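Local coordinates for NMB1025 protein (Neisseria meningitidis serogroup B, PDB 3KJJ) that is a YjgF/RutC-family protein of unknown function that forms a trimer and may act on small reactive metabolites, at the interface of chains A and B. Residues are numbered along the deposited sequence; one frame, centred on the assembly and turned at random. Chains: chain A/B, NMB1025 protein.

The interface of chains A and B. Residues chain A 18-20; chain B 88, 92, 97-98, 100.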
# COMPACT_ATOMS: atom_id res chain seq x y z
N PRO A 18 6.02 -5.84 20.12
CA PRO A 18 5.26 -4.71 20.69
C PRO A 18 4.83 -3.63 19.68
O PRO A 18 3.98 -2.80 20.00
CB PRO A 18 6.25 -4.11 21.72
CG PRO A 18 7.17 -5.22 22.04
CD PRO A 18 7.33 -6.01 20.79
N ARG A 19 5.37 -3.66 18.47
CA ARG A 19 5.23 -2.55 17.51
C ARG A 19 4.49 -2.96 16.24
O ARG A 19 3.72 -2.18 15.64
CB ARG A 19 6.62 -2.01 17.17
CG ARG A 19 6.69 -0.87 16.14
CD ARG A 19 8.11 -0.29 16.06
NE ARG A 19 8.48 0.40 17.28
CZ ARG A 19 9.73 0.56 17.73
NH1 ARG A 19 10.76 0.06 17.06
NH2 ARG A 19 9.95 1.21 18.86
N TYR A 20 4.73 -4.20 15.83
CA TYR A 20 4.21 -4.73 14.58
C TYR A 20 4.30 -6.24 14.64
O TYR A 20 5.04 -6.80 15.45
CB TYR A 20 5.04 -4.21 13.39
CG TYR A 20 6.48 -4.65 13.44
CD1 TYR A 20 6.87 -5.90 12.94
CD2 TYR A 20 7.47 -3.82 13.98
CE1 TYR A 20 8.19 -6.31 12.98
CE2 TYR A 20 8.79 -4.23 14.04
CZ TYR A 20 9.15 -5.47 13.53
OH TYR A 20 10.46 -5.89 13.58
N TRP B 88 3.12 5.48 18.66
CA TRP B 88 2.62 4.26 18.03
C TRP B 88 2.65 3.06 18.97
O TRP B 88 1.63 2.39 19.14
CB TRP B 88 3.43 3.95 16.77
CG TRP B 88 3.15 2.63 16.13
CD1 TRP B 88 3.79 1.46 16.37
CD2 TRP B 88 2.16 2.35 15.13
NE1 TRP B 88 3.27 0.46 15.58
CE2 TRP B 88 2.25 0.98 14.82
CE3 TRP B 88 1.18 3.12 14.49
CZ2 TRP B 88 1.42 0.36 13.87
CZ3 TRP B 88 0.35 2.51 13.55
CH2 TRP B 88 0.48 1.14 13.26
N VAL B 92 -0.86 1.00 19.81
CA VAL B 92 -1.24 -0.32 19.25
C VAL B 92 -1.82 -1.30 20.26
O VAL B 92 -1.51 -1.26 21.45
CB VAL B 92 -0.10 -1.01 18.45
CG1 VAL B 92 0.14 -0.29 17.15
CG2 VAL B 92 1.17 -1.12 19.27
N THR B 97 -0.71 -6.48 17.02
CA THR B 97 -0.05 -5.40 16.31
C THR B 97 -0.03 -5.71 14.80
O THR B 97 0.12 -6.87 14.40
CB THR B 97 1.37 -5.17 16.86
OG1 THR B 97 2.14 -6.36 16.67
CG2 THR B 97 1.33 -4.85 18.35
N PRO B 98 -0.24 -4.68 13.96
CA PRO B 98 -0.41 -4.92 12.52
C PRO B 98 0.89 -5.09 11.74
O PRO B 98 1.97 -4.76 12.25
CB PRO B 98 -1.14 -3.66 12.05
CG PRO B 98 -0.61 -2.60 12.96
CD PRO B 98 -0.45 -3.26 14.30
N ARG B 100 3.44 -3.67 9.34
CA ARG B 100 3.80 -2.25 9.34
C ARG B 100 4.99 -2.02 8.43
O ARG B 100 5.86 -2.87 8.30
CB ARG B 100 4.14 -1.78 10.76
CG ARG B 100 4.03 -0.29 10.96
CD ARG B 100 4.53 0.15 12.32
NE ARG B 100 5.96 0.44 12.31
CZ ARG B 100 6.58 1.33 13.09
NH1 ARG B 100 5.89 2.07 13.97
NH2 ARG B 100 7.88 1.50 12.96
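The indole N-H of B:Trp88 points straight at the backbone carbonyl of A:Arg19: NE1 lies 2.7 Å from O, with 167° at the hydrogen. The oxygen receives it on a lone pair, in the carbonyl plane, and sits nearly within the plane of the indole, so the chain A loop meets the ring at its edge. B:Trp88 belongs to helix 81-91; B:Val92 CG1 and B:Arg100 CD flank opposite faces near the rim, which should help hold the ring's orientation.

From strand 99-104, B:Arg100 then reaches on to the A:Arg19 side chain. Its chain bends at chi3, and the guanidinium presents a face to the aliphatic part of A:Arg19, with CD of that residue 3.4 Å above the plane. The two guanidinium planes are only 19° apart, but their charged ends are offset, A:Arg19 NE to B:Arg100 NH2 4.5 Å. A:Arg19 extends CG anti to its backbone nitrogen (chi1 178°), bringing this methylene to the pyrrole edge, slightly off plane towards the B:Arg100 side, 3.7 Å from B:Trp88 CD1.

A:Tyr20 turns its ring away; its CB packs on B:Arg100 CB at 3.7 Å and also faces the B:Pro98 carbonyl. B:Thr97 OG1 lies against the flank of the A:Tyr20 carbonyl, 3.2 Å from O, too acute for more than a doubtful hydrogen bond, while its methyl faces A:Pro18. By family resemblance B:Arg100 is the conserved arginine that binds the ligand carboxylate in the YjgF inter-subunit cleft. This patch of the trimer probably borders that site, where both arginines could favour an anion; no ligand is seen here. At its margin, B:Val92 CG2 rests 3.4 Å from the carbonyl O of A:Pro18.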